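Local atomic coordinates of Alpha/beta hydrolase (Legionella pneumophila subsp. pneumophila str. Philadelphia 1, PDB entry 4EZI), a protein that is of uncharacterised function but adopts the alpha/beta-hydrolase fold and is probably a hydrolase, perhaps acting on lipid esters such as triacylglycerols. Residues A[126-131]-A[229-234]; A[132-137]-A[296-301]; A[171-176]-A[198-203]. One frame throughout, in Å; residues are numbered along the deposited sequence. Where two conformers were deposited one is given.

Contact 1 (A[126-131]-A[229-234]); sequences LTLHPY and LQTYKS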
loop_
_atom_site.group_PDB
_atom_site.type_symbol
_atom_site.label_atom_id
_atom_site.label_comp_id
_atom_site.label_asym_id
_atom_site.label_seq_id
_atom_site.Cartn_x
_atom_site.Cartn_y
_atom_site.Cartn_z
ATOM N N LEU A 126 -9.390 4.184 15.404
ATOM C CA LEU A 126 -8.735 2.974 15.884
ATOM C C LEU A 126 -7.306 3.336 16.255
ATOM O O LEU A 126 -6.645 4.124 15.569
ATOM C CB LEU A 126 -8.761 1.849 14.851
ATOM C CG LEU A 126 -10.134 1.368 14.399
ATOM C CD1 LEU A 126 -10.069 0.410 13.216
ATOM C CD2 LEU A 126 -10.901 0.732 15.539
ATOM N N THR A 127 -6.820 2.739 17.334
ATOM C CA THR A 127 -5.563 3.168 17.925
ATOM C C THR A 127 -4.321 2.601 17.243
ATOM O O THR A 127 -3.243 3.094 17.455
ATOM C CB THR A 127 -5.513 2.849 19.429
ATOM O OG1 THR A 127 -5.660 1.448 19.609
ATOM C CG2 THR A 127 -6.620 3.591 20.168
ATOM N N LEU A 128 -4.496 1.570 16.426
ATOM C CA LEU A 128 -3.365 0.830 15.848
ATOM C C LEU A 128 -3.722 0.425 14.428
ATOM O O LEU A 128 -4.812 -0.065 14.166
ATOM C CB LEU A 128 -3.097 -0.433 16.678
ATOM C CG LEU A 128 -1.913 -1.282 16.256
ATOM C CD1 LEU A 128 -0.602 -0.509 16.302
ATOM C CD2 LEU A 128 -1.871 -2.504 17.187
ATOM N N HIS A 129 -2.808 0.630 13.490
ATOM C CA HIS A 129 -3.024 0.164 12.130
ATOM C C HIS A 129 -3.040 -1.363 12.084
ATOM O O HIS A 129 -2.127 -1.975 12.610
ATOM C CB HIS A 129 -1.867 0.701 11.277
ATOM C CG HIS A 129 -1.862 0.212 9.872
ATOM N ND1 HIS A 129 -2.934 0.338 9.021
ATOM C CD2 HIS A 129 -0.914 -0.482 9.188
ATOM C CE1 HIS A 129 -2.637 -0.266 7.874
ATOM N NE2 HIS A 129 -1.412 -0.758 7.941
ATOM N N PRO A 130 -4.062 -1.971 11.425
ATOM C CA PRO A 130 -4.050 -3.424 11.154
ATOM C C PRO A 130 -3.113 -3.702 9.977
ATOM O O PRO A 130 -3.456 -3.524 8.818
ATOM C CB PRO A 130 -5.528 -3.744 10.833
ATOM C CG PRO A 130 -6.291 -2.484 11.182
ATOM C CD PRO A 130 -5.327 -1.370 10.980
ATOM N N TYR A 131 -1.899 -4.114 10.304
ATOM C CA TYR A 131 -0.754 -4.057 9.402
ATOM C C TYR A 131 -0.660 -5.318 8.554
ATOM O O TYR A 131 -0.593 -6.444 9.060
ATOM C CB TYR A 131 0.503 -3.866 10.235
ATOM C CG TYR A 131 1.779 -3.760 9.447
ATOM C CD1 TYR A 131 1.933 -2.861 8.390
ATOM C CD2 TYR A 131 2.853 -4.557 9.744
ATOM C CE1 TYR A 131 3.118 -2.744 7.692
ATOM C CE2 TYR A 131 4.054 -4.448 9.076
ATOM C CZ TYR A 131 4.179 -3.561 8.045
ATOM O OH TYR A 131 5.385 -3.508 7.389
ATOM N N LEU A 229 -1.410 -7.946 14.767
ATOM C CA LEU A 229 -2.239 -9.126 14.592
ATOM C C LEU A 229 -2.748 -9.661 15.931
ATOM O O LEU A 229 -3.920 -10.023 16.052
ATOM C CB LEU A 229 -1.515 -10.209 13.791
ATOM C CG LEU A 229 -2.428 -11.273 13.182
ATOM C CD1 LEU A 229 -3.341 -10.673 12.091
ATOM C CD2 LEU A 229 -1.593 -12.393 12.597
ATOM N N GLN A 230 -1.871 -9.740 16.926
ATOM C CA GLN A 230 -2.311 -10.204 18.236
ATOM C C GLN A 230 -3.321 -9.218 18.826
ATOM O O GLN A 230 -4.301 -9.644 19.449
ATOM C CB GLN A 230 -1.111 -10.396 19.165
ATOM C CG GLN A 230 -1.474 -10.781 20.587
ATOM C CD GLN A 230 -2.141 -12.149 20.713
ATOM O OE1 GLN A 230 -2.136 -12.949 19.786
ATOM N NE2 GLN A 230 -2.740 -12.410 21.879
ATOM N N THR A 231 -3.106 -7.918 18.661
ATOM C CA THR A 231 -4.063 -6.910 19.151
ATOM C C THR A 231 -5.466 -7.138 18.610
ATOM O O THR A 231 -6.437 -7.172 19.370
ATOM C CB THR A 231 -3.594 -5.479 18.813
ATOM O OG1 THR A 231 -2.401 -5.183 19.547
ATOM C CG2 THR A 231 -4.673 -4.441 19.122
ATOM N N TYR A 232 -5.571 -7.344 17.302
ATOM C CA TYR A 232 -6.891 -7.419 16.674
ATOM C C TYR A 232 -7.496 -8.819 16.682
ATOM O O TYR A 232 -8.716 -8.939 16.714
ATOM C CB TYR A 232 -6.843 -6.883 15.232
ATOM C CG TYR A 232 -6.806 -5.376 15.212
ATOM C CD1 TYR A 232 -7.938 -4.668 15.584
ATOM C CD2 TYR A 232 -5.658 -4.657 14.870
ATOM C CE1 TYR A 232 -7.934 -3.291 15.634
ATOM C CE2 TYR A 232 -5.669 -3.265 14.900
ATOM C CZ TYR A 232 -6.824 -2.593 15.259
ATOM O OH TYR A 232 -6.891 -1.221 15.313
ATOM N N LYS A 233 -6.670 -9.855 16.666
ATOM C CA LYS A 233 -7.154 -11.241 16.460
ATOM C C LYS A 233 -6.874 -12.200 17.612
ATOM O O LYS A 233 -7.485 -13.258 17.681
ATOM C CB LYS A 233 -6.574 -11.821 15.178
ATOM C CG LYS A 233 -6.838 -10.990 13.949
ATOM C CD LYS A 233 -8.344 -10.794 13.670
ATOM C CE LYS A 233 -8.607 -9.953 12.418
ATOM N NZ LYS A 233 -10.047 -9.566 12.329
ATOM N N SER A 234 -5.918 -11.873 18.485
ATOM C CA SER A 234 -5.592 -12.710 19.634
ATOM C C SER A 234 -5.398 -14.186 19.269
ATOM O O SER A 234 -5.894 -15.097 19.948
ATOM C CB SER A 234 -6.637 -12.554 20.741
ATOM O OG SER A 234 -6.102 -13.040 21.956
HETATM O O HOH W 1 -7.073 -0.794 18.160
#
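Tyr232 and Leu128 meet through a short hydrogen bond, the phenol OH of Tyr232 giving its proton to the carbonyl O of Leu128 at 2.6 Å. The donor lies in the carbonyl plane on a lone pair, with a C=O...OH angle of 142°, and Leu128 O in turn sits at the edge of the phenol ring, in its plane. A water also grips the hydroxyl: it donates to Tyr232 OH over 2.9 Å and is hydrogen-bonded to Thr127 OG1, so the phenol oxygen is engaged with the loop both directly and through solvent. Apolar atoms fill in around this polar centre. Leu126 CB comes within 3.6 Å of Tyr232 OH, while Pro130 lies obliquely to the ring, its CG 3.8 Å from Tyr232 CE2. The CB of Tyr232 points toward the loop, and CG lies anti to the carbonyl carbon (chi1 -77°). From the preceding residue of the helix, Thr231 meets Leu128: CD2 of Leu128 lies 3.6 Å from OG1 of Thr231 and also touches its CB and CG2.

The contact joins the last turn of helix 218-233 to the loop that, in this alpha/beta-hydrolase fold, leads from strand 112-116 to helix 134-154. Helix 218-233 belongs to the long helical insertion between strands 193-197 and 310-314.

Further out, the OG1 of Thr231 is hydrogen-bonded to the carbonyl O of Tyr227, and Ser228 OG bonds to both His129 O and Tyr131 N, adding a second polar link between the helix and the loop. The CB of His129 points away from the helix, and its imidazole is hydrogen-bonded to Glu170 and to Leu119 O; Arg87 bonds to Leu126 O.

Contact 2 (A[132-137]-A[296-301]); sequences VQAETL and KINFNH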
loop_
_atom_site.group_PDB
_atom_site.type_symbol
_atom_site.label_atom_id
_atom_site.label_comp_id
_atom_site.label_asym_id
_atom_site.label_seq_id
_atom_site.Cartn_x
_atom_site.Cartn_y
_atom_site.Cartn_z
ATOM N N VAL A 132 -0.659 -5.156 7.240
ATOM C CA VAL A 132 -0.615 -6.311 6.318
ATOM C C VAL A 132 -1.735 -7.307 6.670
ATOM O O VAL A 132 -1.531 -8.513 6.600
ATOM C CB VAL A 132 0.793 -6.992 6.203
ATOM C CG1 VAL A 132 0.897 -7.696 4.834
ATOM C CG2 VAL A 132 1.916 -5.984 6.371
ATOM N N GLN A 133 -2.918 -6.761 6.966
ATOM C CA GLN A 133 -4.140 -7.538 7.175
ATOM C C GLN A 133 -5.027 -7.357 5.953
ATOM O O GLN A 133 -5.570 -6.271 5.706
ATOM C CB GLN A 133 -4.828 -7.146 8.481
ATOM C CG GLN A 133 -3.986 -7.541 9.714
ATOM C CD GLN A 133 -4.632 -7.212 11.055
ATOM O OE1 GLN A 133 -5.859 -7.191 11.174
ATOM N NE2 GLN A 133 -3.812 -6.939 12.066
ATOM N N ALA A 134 -5.121 -8.423 5.155
ATOM C CA ALA A 134 -5.735 -8.358 3.851
ATOM C C ALA A 134 -7.168 -7.838 3.877
ATOM O O ALA A 134 -7.546 -7.012 3.050
ATOM C CB ALA A 134 -5.715 -9.732 3.190
ATOM N N GLU A 135 -7.983 -8.326 4.806
ATOM C CA GLU A 135 -9.402 -8.008 4.747
ATOM C C GLU A 135 -9.670 -6.512 4.778
ATOM O O GLU A 135 -10.453 -5.993 3.979
ATOM C CB GLU A 135 -10.110 -8.689 5.903
ATOM C CG GLU A 135 -11.597 -8.401 6.046
ATOM C CD GLU A 135 -12.438 -8.738 4.837
ATOM O OE1 GLU A 135 -12.161 -9.779 4.180
ATOM O OE2 GLU A 135 -13.410 -7.973 4.553
ATOM N N THR A 136 -9.062 -5.825 5.748
ATOM C CA THR A 136 -9.300 -4.411 5.936
ATOM C C THR A 136 -8.424 -3.532 5.046
ATOM O O THR A 136 -8.845 -2.427 4.717
ATOM C CB THR A 136 -9.229 -3.964 7.401
ATOM O OG1 THR A 136 -7.979 -4.360 7.962
ATOM C CG2 THR A 136 -10.400 -4.504 8.224
ATOM N N LEU A 137 -7.236 -3.963 4.650
ATOM C CA LEU A 137 -6.514 -3.185 3.642
ATOM C C LEU A 137 -7.356 -3.118 2.359
ATOM O O LEU A 137 -7.500 -2.071 1.736
ATOM C CB LEU A 137 -5.135 -3.759 3.369
ATOM C CG LEU A 137 -4.077 -3.509 4.445
ATOM C CD1 LEU A 137 -2.801 -4.286 4.165
ATOM C CD2 LEU A 137 -3.782 -2.006 4.637
ATOM N N LYS A 296 -1.727 -18.139 6.611
ATOM C CA LYS A 296 -1.683 -18.304 5.160
ATOM C C LYS A 296 -2.886 -17.685 4.463
ATOM O O LYS A 296 -2.740 -17.063 3.413
ATOM C CB LYS A 296 -1.540 -19.777 4.771
ATOM C CG LYS A 296 -0.174 -20.320 5.091
ATOM C CD LYS A 296 -0.094 -21.866 5.034
ATOM C CE LYS A 296 -0.416 -22.446 3.703
ATOM N NZ LYS A 296 -0.300 -23.942 3.802
ATOM N N ILE A 297 -4.070 -17.849 5.043
ATOM C CA ILE A 297 -5.261 -17.223 4.474
ATOM C C ILE A 297 -5.111 -15.701 4.448
ATOM O O ILE A 297 -5.445 -15.060 3.451
ATOM C CB ILE A 297 -6.569 -17.653 5.167
ATOM C CG1 ILE A 297 -6.775 -19.167 5.016
ATOM C CG2 ILE A 297 -7.766 -16.916 4.542
ATOM C CD1 ILE A 297 -6.932 -19.656 3.577
ATOM N N ASN A 298 -4.631 -15.099 5.536
ATOM C CA ASN A 298 -4.405 -13.666 5.512
ATOM C C ASN A 298 -3.411 -13.247 4.442
ATOM O O ASN A 298 -3.630 -12.256 3.751
ATOM C CB ASN A 298 -3.949 -13.172 6.875
ATOM C CG ASN A 298 -3.607 -11.695 6.851
ATOM O OD1 ASN A 298 -4.490 -10.854 6.627
ATOM N ND2 ASN A 298 -2.326 -11.373 7.015
ATOM N N PHE A 299 -2.286 -13.964 4.348
ATOM C CA PHE A 299 -1.162 -13.463 3.583
ATOM C C PHE A 299 -1.212 -13.783 2.113
ATOM O O PHE A 299 -0.677 -13.020 1.332
ATOM C CB PHE A 299 0.170 -13.959 4.150
ATOM C CG PHE A 299 1.251 -12.930 4.129
ATOM C CD1 PHE A 299 1.333 -11.968 5.125
ATOM C CD2 PHE A 299 2.192 -12.901 3.119
ATOM C CE1 PHE A 299 2.345 -11.029 5.119
ATOM C CE2 PHE A 299 3.188 -11.955 3.109
ATOM C CZ PHE A 299 3.261 -11.021 4.105
ATOM N N ASN A 300 -1.757 -14.941 1.740
ATOM C CA ASN A 300 -1.561 -15.511 0.389
ATOM C C ASN A 300 -2.680 -15.120 -0.563
ATOM O O ASN A 300 -3.784 -15.642 -0.479
ATOM C CB ASN A 300 -1.411 -17.026 0.469
ATOM C CG ASN A 300 -0.128 -17.448 1.183
ATOM O OD1 ASN A 300 0.780 -16.638 1.381
ATOM N ND2 ASN A 300 -0.043 -18.736 1.545
ATOM N N HIS A 301 -2.373 -14.170 -1.430
ATOM C CA HIS A 301 -3.329 -13.612 -2.383
ATOM C C HIS A 301 -2.696 -13.481 -3.755
ATOM O O HIS A 301 -2.612 -12.411 -4.325
ATOM C CB HIS A 301 -3.853 -12.271 -1.869
ATOM C CG HIS A 301 -4.610 -12.397 -0.585
ATOM N ND1 HIS A 301 -5.966 -12.639 -0.541
ATOM C CD2 HIS A 301 -4.196 -12.332 0.706
ATOM C CE1 HIS A 301 -6.354 -12.733 0.719
ATOM N NE2 HIS A 301 -5.294 -12.574 1.493
HETATM O O HOH W 2 -7.221 -10.703 6.418
#
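Where helix 134-154 begins, the side-chain amide of Asn298, from the end of helix 292-299, bonds through both its nitrogen and its oxygen to the backbone on both sides of the N-cap residue Gln133. Asn298 ND2 donates to Val132 O at 3.0 Å, nearly straight at 173° and close to the amide plane, while Ala134 N donates to Asn298 OD1 at 2.9 Å from a position tilted 24° from the carbonyl plane. A chi1 of 176° sets CG of Asn298 anti to the backbone N, and from there the end of the side chain reaches residues 132-134; the two bonds fix the flip of the amide. A water donates to Asn298 OD1 and accepts from Glu135 N, linking a second helix-start N-H to the same oxygen.

Beside the amide, Val132 CG1 meets Phe299 CE1 obliquely at 3.6 Å. Ala134 CB packs against His301 NE2 at 3.3 Å and against the carbonyl O of Asn298; that imidazole makes a weak bond to Asn298 O, and its ND1 is hydrogen-bonded to Glu180 of helix 170-185. Two-point recognition of a backbone C=O and N-H by an asparagine is here a tertiary link, joining the helical insertion to a core helix of the alpha/beta-hydrolase fold.

Contact 3 (A[171-176]-A[198-203]); sequences GGFSTI and SAPYGW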
loop_
_atom_site.group_PDB
_atom_site.type_symbol
_atom_site.label_atom_id
_atom_site.label_comp_id
_atom_site.label_asym_id
_atom_site.label_seq_id
_atom_site.Cartn_x
_atom_site.Cartn_y
_atom_site.Cartn_z
ATOM N N GLY A 171 1.740 -1.403 0.585
ATOM C CA GLY A 171 0.772 -0.978 -0.406
ATOM C C GLY A 171 0.707 -1.779 -1.675
ATOM O O GLY A 171 -0.315 -1.752 -2.351
ATOM N N GLY A 172 1.792 -2.482 -1.982
ATOM C CA GLY A 172 1.719 -3.459 -3.069
ATOM C C GLY A 172 0.794 -4.598 -2.694
ATOM O O GLY A 172 -0.000 -5.062 -3.506
ATOM N N PHE A 173 0.920 -5.063 -1.452
ATOM C CA PHE A 173 -0.011 -6.049 -0.911
ATOM C C PHE A 173 -1.443 -5.496 -0.891
ATOM O O PHE A 173 -2.370 -6.157 -1.340
ATOM C CB PHE A 173 0.500 -6.472 0.468
ATOM C CG PHE A 173 -0.357 -7.481 1.191
ATOM C CD1 PHE A 173 -1.401 -7.100 2.007
ATOM C CD2 PHE A 173 -0.070 -8.827 1.090
ATOM C CE1 PHE A 173 -2.146 -8.031 2.700
ATOM C CE2 PHE A 173 -0.802 -9.758 1.795
ATOM C CZ PHE A 173 -1.852 -9.375 2.577
ATOM N N SER A 174 -1.622 -4.277 -0.402
ATOM C CA SER A 174 -2.956 -3.675 -0.391
ATOM C C SER A 174 -3.553 -3.636 -1.789
ATOM O O SER A 174 -4.744 -3.865 -1.964
ATOM C CB SER A 174 -2.864 -2.250 0.128
ATOM O OG SER A 174 -2.321 -2.206 1.428
ATOM N N THR A 175 -2.731 -3.298 -2.780
ATOM C CA THR A 175 -3.185 -3.205 -4.153
ATOM C C THR A 175 -3.686 -4.555 -4.666
ATOM O O THR A 175 -4.758 -4.643 -5.298
ATOM C CB THR A 175 -2.053 -2.664 -5.042
ATOM O OG1 THR A 175 -1.751 -1.330 -4.660
ATOM C CG2 THR A 175 -2.415 -2.680 -6.525
ATOM N N ILE A 176 -2.929 -5.617 -4.402
ATOM C CA ILE A 176 -3.329 -6.956 -4.833
ATOM C C ILE A 176 -4.635 -7.393 -4.160
ATOM O O ILE A 176 -5.535 -7.908 -4.834
ATOM C CB ILE A 176 -2.207 -7.961 -4.564
ATOM C CG1 ILE A 176 -1.066 -7.799 -5.567
ATOM C CG2 ILE A 176 -2.731 -9.423 -4.543
ATOM C CD1 ILE A 176 -1.426 -8.386 -6.997
ATOM N N SER A 198 7.017 -3.773 -5.441
ATOM C CA SER A 198 7.813 -4.379 -4.371
ATOM C C SER A 198 6.937 -4.918 -3.237
ATOM O O SER A 198 7.161 -4.618 -2.062
ATOM C CB SER A 198 8.858 -3.385 -3.853
ATOM O OG SER A 198 9.714 -3.011 -4.928
ATOM N N ALA A 199 5.951 -5.728 -3.602
ATOM C CA ALA A 199 5.036 -6.261 -2.607
ATOM C C ALA A 199 5.620 -7.507 -1.954
ATOM O O ALA A 199 6.393 -8.248 -2.562
ATOM C CB ALA A 199 3.740 -6.647 -3.244
ATOM N N PRO A 200 5.198 -7.808 -0.722
ATOM C CA PRO A 200 5.452 -9.127 -0.124
ATOM C C PRO A 200 4.494 -10.137 -0.700
ATOM O O PRO A 200 3.299 -9.900 -0.724
ATOM C CB PRO A 200 5.185 -8.913 1.365
ATOM C CG PRO A 200 4.149 -7.820 1.400
ATOM C CD PRO A 200 4.465 -6.921 0.203
ATOM N N TYR A 201 5.027 -11.260 -1.165
ATOM C CA TYR A 201 4.239 -12.352 -1.678
ATOM C C TYR A 201 4.616 -13.645 -0.959
ATOM O O TYR A 201 5.779 -14.023 -0.910
ATOM C CB TYR A 201 4.458 -12.583 -3.179
ATOM C CG TYR A 201 4.131 -11.410 -4.091
ATOM C CD1 TYR A 201 2.837 -11.190 -4.560
ATOM C CD2 TYR A 201 5.120 -10.543 -4.473
ATOM C CE1 TYR A 201 2.562 -10.112 -5.432
ATOM C CE2 TYR A 201 4.859 -9.471 -5.321
ATOM C CZ TYR A 201 3.573 -9.247 -5.773
ATOM O OH TYR A 201 3.291 -8.179 -6.588
ATOM N N GLY A 202 3.611 -14.288 -0.396
ATOM C CA GLY A 202 3.750 -15.607 0.198
ATOM C C GLY A 202 4.122 -15.572 1.662
ATOM O O GLY A 202 5.132 -14.972 2.056
ATOM N N TRP A 203 3.329 -16.253 2.482
ATOM C CA TRP A 203 3.573 -16.284 3.919
ATOM C C TRP A 203 4.930 -16.919 4.228
ATOM O O TRP A 203 5.752 -16.329 4.912
ATOM C CB TRP A 203 2.450 -17.048 4.602
ATOM C CG TRP A 203 2.671 -17.235 6.051
ATOM C CD1 TRP A 203 2.917 -18.408 6.694
ATOM C CD2 TRP A 203 2.744 -16.206 7.050
ATOM N NE1 TRP A 203 3.105 -18.187 8.041
ATOM C CE2 TRP A 203 3.010 -16.844 8.280
ATOM C CE3 TRP A 203 2.607 -14.809 7.036
ATOM C CZ2 TRP A 203 3.143 -16.136 9.468
ATOM C CZ3 TRP A 203 2.726 -14.110 8.213
ATOM C CH2 TRP A 203 2.995 -14.773 9.418
#
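Phe173 presents its CB to the CD and CG of Pro200, both 4.0 Å away, so the pyrrolidine ring abuts the base of the phenyl side chain. The phenyl ring, its CG anti to the backbone N (chi1 179°), has Pro200 O at its edge and in its plane, 4.0 Å from Phe173 CD2. One residue back on each segment, Ala199 CB sits over the helix backbone, 3.6 Å from Gly172 C and 3.7 Å from Phe173 N. Since Gly172 has no side chain, the two backbones approach to 4.4 Å between Gly172 CA and Ala199 CA. Further along the helix, Ile176 CG1 lies obliquely to the ring of Tyr201, 4.3 Å from its CE1.

Helix 170-185 starts within what is probably the nucleophile elbow, whose last glycine would be Gly171, with Ser169 in a pattern consistent with a Ser-His-Asp triad; residues 198-203 follow strand 193-197. Phe173 also meets Phe299, and Tyr201 packs on helix 323-334. No hydrogen bond crosses between the two segments, and the buried contact therefore rests on van der Waals contact, closest where Ala199 CB meets the backbone at Gly172, with side chains packing around it.

Overall arrangement
From the N terminus, the chain passes the loop 126-131 and enters helix 134-154 at 132-137, so the first halves of contacts 1 and 2 are consecutive. Both segments of contact 3 follow, 171-176 on helix 170-185 and then the loop 198-203 after strand 193-197, closing a short loop nested inside the other two. Contact 1 closes at 229-234 and contact 2 at 296-301, so these two cross. Contacts 1 and 2 touch where Gln133 packs on Leu229 and Tyr232; contacts 2 and 3 meet through Asn300 and Trp203 and through Phe299 and Phe173. Together they tie the helical insertion to the loop before helix 134-154, to the start of that helix and to helix 170-185.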